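Local coordinates for protein prolyl-tRNA synthetase (Giardia lamblia ATCC 50803, PDB 3IAL) that probably joins L-proline to its cognate tRNA at the expense of ATP, and is captured here with the prolyl-adenylate intermediate bound, at residues Arg136-Leu141 and Ala257-Glu262; Val302-Ile307 and Glu327-Leu332; Ala451-Lys456 and Asp480-Glu485. All blocks are in the same frame, centred on the assembly; numbering follows the deposited sequence.

Contact 1 (Arg136-Leu141 and Ala257-Glu262)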
loop_
_atom_site.group_PDB
_atom_site.type_symbol
_atom_site.label_atom_id
_atom_site.label_comp_id
_atom_site.label_asym_id
_atom_site.label_seq_id
_atom_site.Cartn_x
_atom_site.Cartn_y
_atom_site.Cartn_z
ATOM N N ARG B 136 19.928 18.321 -10.609
ATOM C CA ARG B 136 20.691 19.326 -11.364
ATOM C C ARG B 136 21.819 19.958 -10.542
ATOM O O ARG B 136 22.833 20.383 -11.100
ATOM C CB ARG B 136 19.738 20.402 -11.909
ATOM C CG ARG B 136 18.661 19.855 -12.879
ATOM C CD ARG B 136 19.297 19.310 -14.173
ATOM N NE ARG B 136 18.379 18.570 -15.045
ATOM C CZ ARG B 136 17.504 19.128 -15.881
ATOM N NH1 ARG B 136 17.391 20.449 -15.962
ATOM N NH2 ARG B 136 16.728 18.365 -16.646
ATOM N N SER B 137 21.654 19.976 -9.220
ATOM C CA SER B 137 22.602 20.599 -8.308
ATOM C C SER B 137 22.922 19.661 -7.137
ATOM O O SER B 137 22.151 18.745 -6.840
ATOM C CB SER B 137 21.988 21.906 -7.783
ATOM O OG SER B 137 22.601 22.347 -6.580
ATOM N N TYR B 138 24.058 19.904 -6.476
ATOM C CA TYR B 138 24.384 19.229 -5.219
ATOM C C TYR B 138 23.301 19.471 -4.170
ATOM O O TYR B 138 23.161 18.680 -3.233
ATOM C CB TYR B 138 25.751 19.663 -4.666
ATOM C CG TYR B 138 25.794 21.087 -4.157
ATOM C CD1 TYR B 138 25.627 21.369 -2.805
ATOM C CD2 TYR B 138 25.985 22.158 -5.033
ATOM C CE1 TYR B 138 25.651 22.681 -2.338
ATOM C CE2 TYR B 138 26.015 23.471 -4.574
ATOM C CZ TYR B 138 25.846 23.726 -3.230
ATOM O OH TYR B 138 25.865 25.027 -2.772
ATOM N N LYS B 139 22.532 20.547 -4.346
ATOM C CA LYS B 139 21.427 20.894 -3.438
ATOM C C LYS B 139 20.306 19.863 -3.452
ATOM O O LYS B 139 19.562 19.749 -2.484
ATOM C CB LYS B 139 20.821 22.254 -3.812
ATOM C CG LYS B 139 21.810 23.424 -3.867
ATOM C CD LYS B 139 21.751 24.330 -2.644
ATOM C CE LYS B 139 22.418 25.674 -2.949
ATOM N NZ LYS B 139 22.637 26.508 -1.728
ATOM N N ASP B 140 20.182 19.145 -4.570
ATOM C CA ASP B 140 19.131 18.160 -4.783
ATOM C C ASP B 140 19.490 16.788 -4.214
ATOM O O ASP B 140 18.660 15.877 -4.229
ATOM C CB ASP B 140 18.848 18.005 -6.284
ATOM C CG ASP B 140 18.491 19.327 -6.966
ATOM O OD1 ASP B 140 17.673 20.086 -6.416
ATOM O OD2 ASP B 140 19.019 19.596 -8.064
ATOM N N LEU B 141 20.714 16.631 -3.719
ATOM C CA LEU B 141 21.194 15.329 -3.234
ATOM C C LEU B 141 21.394 15.363 -1.723
ATOM O O LEU B 141 21.693 16.415 -1.167
ATOM C CB LEU B 141 22.500 14.949 -3.929
ATOM C CG LEU B 141 22.457 14.799 -5.457
ATOM C CD1 LEU B 141 23.850 14.464 -6.001
ATOM C CD2 LEU B 141 21.456 13.740 -5.896
ATOM N N ALA B 257 25.731 19.830 -10.666
ATOM C CA ALA B 257 26.774 20.813 -10.441
ATOM C C ALA B 257 27.168 20.751 -8.974
ATOM O O ALA B 257 26.328 20.959 -8.105
ATOM C CB ALA B 257 26.274 22.229 -10.813
ATOM N N ASN B 258 28.437 20.463 -8.695
ATOM C CA ASN B 258 28.925 20.448 -7.314
ATOM C C ASN B 258 29.199 21.865 -6.815
ATOM O O ASN B 258 28.884 22.829 -7.512
ATOM C CB ASN B 258 30.136 19.507 -7.159
ATOM C CG ASN B 258 31.397 19.998 -7.861
ATOM O OD1 ASN B 258 31.503 21.151 -8.291
ATOM N ND2 ASN B 258 32.386 19.104 -7.955
ATOM N N LYS B 259 29.753 21.999 -5.613
ATOM C CA LYS B 259 30.013 23.324 -5.017
ATOM C C LYS B 259 31.018 24.157 -5.814
ATOM O O LYS B 259 30.926 25.383 -5.831
ATOM C CB LYS B 259 30.508 23.192 -3.574
ATOM C CG LYS B 259 29.403 22.964 -2.556
ATOM C CD LYS B 259 29.955 22.416 -1.247
ATOM C CE LYS B 259 28.857 22.266 -0.201
ATOM N NZ LYS B 259 29.341 21.554 1.013
ATOM N N ALA B 260 31.964 23.492 -6.474
ATOM C CA ALA B 260 32.931 24.167 -7.347
ATOM C C ALA B 260 32.370 24.394 -8.759
ATOM O O ALA B 260 33.080 24.859 -9.636
ATOM C CB ALA B 260 34.220 23.358 -7.414
ATOM N N ASN B 261 31.095 24.055 -8.965
ATOM C CA ASN B 261 30.426 24.162 -10.269
ATOM C C ASN B 261 31.010 23.210 -11.315
ATOM O O ASN B 261 30.915 23.453 -12.514
ATOM C CB ASN B 261 30.418 25.612 -10.783
ATOM C CG ASN B 261 29.285 25.881 -11.774
ATOM O OD1 ASN B 261 28.194 25.332 -11.653
ATOM N ND2 ASN B 261 29.547 26.740 -12.755
ATOM N N GLU B 262 31.597 22.117 -10.845
ATOM C CA GLU B 262 31.993 21.024 -11.710
ATOM C C GLU B 262 30.773 20.138 -11.898
ATOM O O GLU B 262 30.045 19.876 -10.952
ATOM C CB GLU B 262 33.117 20.205 -11.085
ATOM C CG GLU B 262 34.310 21.028 -10.598
ATOM C CD GLU B 262 35.389 20.167 -9.969
ATOM O OE1 GLU B 262 35.059 19.330 -9.090
ATOM O OE2 GLU B 262 36.566 20.331 -10.360
#
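Two backbone hydrogen bonds join the loops, both made through A257. Its amide N donates to R136 O at 3.0 Å in a nearly straight bond, with an N-H...O angle of 166°; its carbonyl O accepts from Y138 N, again at 3.0 Å but more bent, at 148°. In each case the donor stands above the plane of the accepting carbonyl. S137, lying between the two partners, is thereby bridged to A257 in a single beta bridge, and the pairing goes no further because the chain turns into a 3-10 segment at 138-140 on one side and a type I beta turn, N258 to N261, on the other.

The contact lies at the surface of the class II synthetase core, far from the centre of the chain, where the loop between helix 124-134 and strand 143-152 meets the loop that leads from strand 256-257 into strand 263-274.

Each loop is shaped by its own polar side chains. D140 OD2 accepts from both R136 N and S137 N, and S137 OG accepts from K139 N at 2.9 Å in an ST turn. Opposite, the N258 side chain bonds E262 twice, beside the backbone bond from N258 N to E262 O: E262 N donates to N258 OD1, and N258 ND2 reaches E262 OE1 within the plane of its own amide.

The side-chain part centres on the Y138 ring, whose CG sits in the crowded position between N and carbonyl carbon (chi1 70°). K259 crosses it at about a right angle, its CG lying 3.8 Å from the centroid of the Y138 ring in a CH-pi contact offset toward the rim. K139 CG lies over the opposite face, while A257 O comes to the ring edge, in plane, 3.3 Å from Y138 CD2. Y138 and L141 also touch Y256 of strand 256-257.

Contact 2 (Val302-Ile307 and Glu327-Leu332)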
loop_
_atom_site.group_PDB
_atom_site.type_symbol
_atom_site.label_atom_id
_atom_site.label_comp_id
_atom_site.label_asym_id
_atom_site.label_seq_id
_atom_site.Cartn_x
_atom_site.Cartn_y
_atom_site.Cartn_z
ATOM N N VAL B 302 -4.248 -13.283 18.682
ATOM C CA VAL B 302 -4.845 -14.049 19.774
ATOM C C VAL B 302 -6.268 -14.468 19.430
ATOM O O VAL B 302 -7.086 -13.644 19.039
ATOM C CB VAL B 302 -4.912 -13.214 21.066
ATOM C CG1 VAL B 302 -5.617 -13.994 22.178
ATOM C CG2 VAL B 302 -3.519 -12.780 21.507
ATOM N N VAL B 303 -6.566 -15.752 19.577
ATOM C CA VAL B 303 -7.946 -16.210 19.446
ATOM C C VAL B 303 -8.453 -16.610 20.829
ATOM O O VAL B 303 -7.836 -17.428 21.511
ATOM C CB VAL B 303 -8.094 -17.361 18.433
ATOM C CG1 VAL B 303 -7.188 -18.556 18.795
ATOM C CG2 VAL B 303 -9.567 -17.774 18.323
ATOM N N ILE B 304 -9.562 -16.013 21.251
ATOM C CA ILE B 304 -10.147 -16.328 22.546
ATOM C C ILE B 304 -11.311 -17.265 22.302
ATOM O O ILE B 304 -12.201 -16.956 21.520
ATOM C CB ILE B 304 -10.630 -15.065 23.287
ATOM C CG1 ILE B 304 -9.540 -13.993 23.306
ATOM C CG2 ILE B 304 -11.014 -15.402 24.709
ATOM C CD1 ILE B 304 -9.929 -12.734 24.088
ATOM N N ILE B 305 -11.301 -18.415 22.965
ATOM C CA ILE B 305 -12.315 -19.437 22.748
ATOM C C ILE B 305 -13.129 -19.685 24.020
ATOM O O ILE B 305 -12.592 -20.161 25.019
ATOM C CB ILE B 305 -11.684 -20.756 22.269
ATOM C CG1 ILE B 305 -10.926 -20.531 20.954
ATOM C CG2 ILE B 305 -12.766 -21.832 22.073
ATOM C CD1 ILE B 305 -10.025 -21.691 20.544
ATOM N N PRO B 306 -14.424 -19.338 23.995
ATOM C CA PRO B 306 -15.295 -19.737 25.095
ATOM C C PRO B 306 -15.495 -21.250 25.079
ATOM O O PRO B 306 -15.820 -21.799 24.035
ATOM C CB PRO B 306 -16.621 -19.016 24.796
ATOM C CG PRO B 306 -16.385 -18.170 23.604
ATOM C CD PRO B 306 -15.153 -18.634 22.932
ATOM N N ILE B 307 -15.270 -21.916 26.209
ATOM C CA ILE B 307 -15.459 -23.363 26.287
ATOM C C ILE B 307 -16.606 -23.722 27.223
ATOM O O ILE B 307 -16.957 -22.950 28.126
ATOM C CB ILE B 307 -14.167 -24.124 26.703
ATOM C CG1 ILE B 307 -13.711 -23.754 28.116
ATOM C CG2 ILE B 307 -13.057 -23.876 25.699
ATOM C CD1 ILE B 307 -12.473 -24.523 28.571
ATOM N N GLU B 327 -14.453 -8.559 27.754
ATOM C CA GLU B 327 -13.600 -7.665 28.542
ATOM C C GLU B 327 -12.113 -7.961 28.339
ATOM O O GLU B 327 -11.288 -7.045 28.371
ATOM C CB GLU B 327 -13.927 -7.760 30.035
ATOM C CG GLU B 327 -15.315 -7.269 30.420
ATOM C CD GLU B 327 -15.616 -7.501 31.891
ATOM O OE1 GLU B 327 -14.713 -7.270 32.725
ATOM O OE2 GLU B 327 -16.750 -7.920 32.214
ATOM N N ILE B 328 -11.772 -9.240 28.164
ATOM C CA ILE B 328 -10.411 -9.626 27.802
ATOM C C ILE B 328 -10.086 -9.111 26.397
ATOM O O ILE B 328 -9.068 -8.453 26.195
ATOM C CB ILE B 328 -10.208 -11.154 27.864
ATOM C CG1 ILE B 328 -10.255 -11.640 29.318
ATOM C CG2 ILE B 328 -8.882 -11.550 27.245
ATOM C CD1 ILE B 328 -10.038 -13.141 29.470
ATOM N N ALA B 329 -10.966 -9.389 25.437
ATOM C CA ALA B 329 -10.765 -8.919 24.068
ATOM C C ALA B 329 -10.592 -7.392 23.998
ATOM O O ALA B 329 -9.687 -6.905 23.323
ATOM C CB ALA B 329 -11.908 -9.378 23.166
ATOM N N ASP B 330 -11.445 -6.654 24.706
ATOM C CA ASP B 330 -11.422 -5.189 24.671
ATOM C C ASP B 330 -10.131 -4.611 25.256
ATOM O O ASP B 330 -9.570 -3.676 24.701
ATOM C CB ASP B 330 -12.645 -4.593 25.389
ATOM C CG ASP B 330 -13.951 -4.811 24.621
ATOM O OD1 ASP B 330 -13.908 -4.982 23.383
ATOM O OD2 ASP B 330 -15.030 -4.805 25.261
ATOM N N THR B 331 -9.671 -5.173 26.373
ATOM C CA THR B 331 -8.381 -4.798 26.957
ATOM C C THR B 331 -7.214 -5.080 25.991
ATOM O O THR B 331 -6.390 -4.200 25.729
ATOM C CB THR B 331 -8.150 -5.543 28.284
ATOM O OG1 THR B 331 -9.132 -5.120 29.235
ATOM C CG2 THR B 331 -6.759 -5.264 28.845
ATOM N N LEU B 332 -7.156 -6.298 25.454
ATOM C CA LEU B 332 -6.092 -6.667 24.508
ATOM C C LEU B 332 -6.080 -5.788 23.241
ATOM O O LEU B 332 -5.009 -5.466 22.724
ATOM C CB LEU B 332 -6.188 -8.144 24.116
ATOM C CG LEU B 332 -6.081 -9.190 25.229
ATOM C CD1 LEU B 332 -6.044 -10.578 24.608
ATOM C CD2 LEU B 332 -4.870 -8.963 26.134
#
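Strand 302-307 and helix 315-334 are the first two elements of a beta-alpha-beta unit that ends in strand 340-342, within the anticodon-binding domain. The segment of helix at 327-332 runs back along the strand, its axis 169° from the strand direction and 10.0 Å away at closest approach. V302 and I304, alternate residues of the strand, direct their side chains at the helix.

I304 carries the contact with the tip of its longer branch. CG1 is anti to the carbonyl carbon (chi1 -50°) and the chain continues extended (chi2 -177°), so that CD1 is delivered to the helix surface. There I304 CD1 meets I328 CG2 at 3.5 Å, tip to branch, the two side chains crossing obliquely. I304 CD1 also lies 4.0 Å from A329 CB and, more loosely, 4.5 Å from L332 CD1, so it rests among residues from successive turns of the helix. Closer to the start of the strand, V302 CG1 touches L332 CD1 at 4.2 Å.

All five residues are buried, and the side chains that meet are all aliphatic. V340 of the neighbouring strand adds to them, touching I304, A329 and L332, while I328 also packs against V398 and M399 of helix 395-399. V303 and I305 turn to the other face of the sheet, where helix 350-359 lies.

Helices on both faces of a mixed five-stranded sheet, with this helix linking two neighbouring parallel strands, fit the alpha/beta anticodon-binding domain of class IIa synthetases.

Contact 3 (Ala451-Lys456 and Asp480-Glu485)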
loop_
_atom_site.group_PDB
_atom_site.type_symbol
_atom_site.label_atom_id
_atom_site.label_comp_id
_atom_site.label_asym_id
_atom_site.label_seq_id
_atom_site.Cartn_x
_atom_site.Cartn_y
_atom_site.Cartn_z
ATOM N N ALA B 451 29.707 -33.665 -0.803
ATOM C CA ALA B 451 29.015 -34.526 0.167
ATOM C C ALA B 451 28.074 -33.711 1.050
ATOM O O ALA B 451 27.004 -34.194 1.425
ATOM C CB ALA B 451 30.014 -35.298 1.027
ATOM N N CYS B 452 28.471 -32.479 1.369
ATOM C CA CYS B 452 27.642 -31.581 2.171
ATOM C C CYS B 452 26.364 -31.234 1.417
ATOM O O CYS B 452 25.257 -31.421 1.925
ATOM C CB CYS B 452 28.406 -30.305 2.520
ATOM S SG CYS B 452 27.401 -29.049 3.342
ATOM N N ILE B 453 26.537 -30.738 0.197
ATOM C CA ILE B 453 25.427 -30.395 -0.680
ATOM C C ILE B 453 24.452 -31.571 -0.838
ATOM O O ILE B 453 23.243 -31.400 -0.671
ATOM C CB ILE B 453 25.936 -29.927 -2.066
ATOM C CG1 ILE B 453 26.660 -28.577 -1.940
ATOM C CG2 ILE B 453 24.787 -29.806 -3.062
ATOM C CD1 ILE B 453 25.862 -27.471 -1.232
ATOM N N GLU B 454 24.986 -32.755 -1.128
ATOM C CA GLU B 454 24.160 -33.935 -1.385
ATOM C C GLU B 454 23.474 -34.488 -0.125
ATOM O O GLU B 454 22.282 -34.792 -0.156
ATOM C CB GLU B 454 24.996 -35.049 -2.039
ATOM C CG GLU B 454 25.399 -34.773 -3.478
ATOM C CD GLU B 454 26.182 -35.921 -4.111
ATOM O OE1 GLU B 454 26.726 -36.767 -3.373
ATOM O OE2 GLU B 454 26.258 -35.969 -5.356
ATOM N N ASN B 455 24.224 -34.627 0.970
ATOM C CA ASN B 455 23.719 -35.336 2.157
ATOM C C ASN B 455 23.030 -34.448 3.171
ATOM O O ASN B 455 22.134 -34.899 3.883
ATOM C CB ASN B 455 24.851 -36.086 2.865
ATOM C CG ASN B 455 25.621 -36.993 1.935
ATOM O OD1 ASN B 455 25.081 -37.485 0.948
ATOM N ND2 ASN B 455 26.896 -37.206 2.239
ATOM N N LYS B 456 23.455 -33.192 3.250
ATOM C CA LYS B 456 23.000 -32.294 4.306
ATOM C C LYS B 456 22.239 -31.097 3.745
ATOM O O LYS B 456 21.209 -30.701 4.295
ATOM C CB LYS B 456 24.208 -31.823 5.113
ATOM C CG LYS B 456 23.896 -30.981 6.325
ATOM C CD LYS B 456 25.184 -30.674 7.074
ATOM C CE LYS B 456 24.977 -29.661 8.187
ATOM N NZ LYS B 456 26.259 -29.369 8.892
ATOM N N ASP B 480 28.370 -28.756 -12.098
ATOM C CA ASP B 480 28.373 -30.044 -12.814
ATOM C C ASP B 480 28.382 -31.239 -11.868
ATOM O O ASP B 480 27.805 -32.271 -12.182
ATOM C CB ASP B 480 29.598 -30.170 -13.728
ATOM C CG ASP B 480 29.585 -29.182 -14.883
ATOM O OD1 ASP B 480 28.539 -28.548 -15.133
ATOM O OD2 ASP B 480 30.638 -29.042 -15.543
ATOM N N ALA B 481 29.064 -31.098 -10.731
ATOM C CA ALA B 481 29.254 -32.204 -9.786
ATOM C C ALA B 481 28.026 -32.452 -8.920
ATOM O O ALA B 481 27.665 -33.599 -8.689
ATOM C CB ALA B 481 30.468 -31.944 -8.898
ATOM N N CYS B 482 27.387 -31.381 -8.447
ATOM C CA CYS B 482 26.279 -31.504 -7.493
ATOM C C CYS B 482 25.170 -30.446 -7.626
ATOM O O CYS B 482 24.302 -30.361 -6.761
ATOM C CB CYS B 482 26.846 -31.463 -6.072
ATOM S SG CYS B 482 27.747 -29.939 -5.679
ATOM N N SER B 483 25.190 -29.655 -8.697
ATOM C CA SER B 483 24.169 -28.629 -8.950
ATOM C C SER B 483 24.171 -27.475 -7.940
ATOM O O SER B 483 23.184 -26.751 -7.818
ATOM C CB SER B 483 22.774 -29.263 -9.039
ATOM O OG SER B 483 22.783 -30.341 -9.951
ATOM N N ALA B 484 25.284 -27.301 -7.232
ATOM C CA ALA B 484 25.436 -26.189 -6.301
ATOM C C ALA B 484 26.269 -25.112 -6.960
ATOM O O ALA B 484 27.130 -25.390 -7.805
ATOM C CB ALA B 484 26.096 -26.650 -5.008
ATOM N N GLU B 485 26.026 -23.874 -6.565
ATOM C CA GLU B 485 26.764 -22.763 -7.132
ATOM C C GLU B 485 27.465 -21.954 -6.068
ATOM O O GLU B 485 27.020 -21.883 -4.921
ATOM C CB GLU B 485 25.841 -21.876 -7.952
ATOM C CG GLU B 485 24.755 -21.177 -7.171
ATOM C CD GLU B 485 23.741 -20.531 -8.092
ATOM O OE1 GLU B 485 23.234 -21.235 -8.994
ATOM O OE2 GLU B 485 23.459 -19.326 -7.912
#
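I453 has CG1 anti to the carbonyl carbon (chi1 -68°) and CG2 anti to the backbone N, a pose that turns both branches of the side chain to segment 480-485. The second torsion folds CD1 round (chi2 -53°) instead of extending it, and the methyl stays beside A484. On the other segment, C482 holds SG in the crowded position between its N and its carbonyl carbon (chi1 60°), which brings the sulfur alongside the isoleucine.

Both branches touch C482 and A484, with CG1 nearer the alanine methyl and CG2 nearer the cysteine. I453 CG1 lies 3.7 Å from A484 CB, and I453 CD1 approaches A484 CB at 3.9 Å. I453 CG2 sits 4.0 Å from C482 SG and 3.8 Å from the carbonyl oxygen C482 O, so it bears on both side chain and backbone of the cysteine. At the exposed margin, E454 stretches toward the other segment: E454 CG comes within 4.4 Å of C482 CB, and its carboxylate ends near A481 O without bonding to it.

The second segment can present C482 and A484 together because the chain bends between them. S483 has positive phi, and the chain then heads into strand 485-489. The contact joins the last turn of helix 446-455 to the end of helix 472-482 and the residues that follow it, in the C-terminal domain of the synthetase. V450 also touches C482, and K516, near the C-terminus, lies against I453 and S483.

I453, C482 and A484 are buried, and between the two segments they meet mainly through hydrocarbon and thiol groups, with C482 O the polar atom touched; cohesion here probably rests on van der Waals contact and the exclusion of water, with the charged E454 kept at the outer margin.

In the fold
The three contacts follow one another along the chain, one each in the catalytic core, the anticodon-binding domain and the C-terminal domain, and share no helix or strand. Their centres are about 50 to 59 Å apart, and contacts 2 and 3 lie on opposite sides of the chain's centre. Contact 1 is at the surface, joins two loops, and is the one of the three bonded through its backbones. Contacts 2 and 3 are buried and rely on apolar side chains: contact 2 sets a strand against a helix with aliphatic side chains, whereas contact 3 joins one helix end to another and the residues after it, adds a cysteine sulfur, and has a charged residue at its edge.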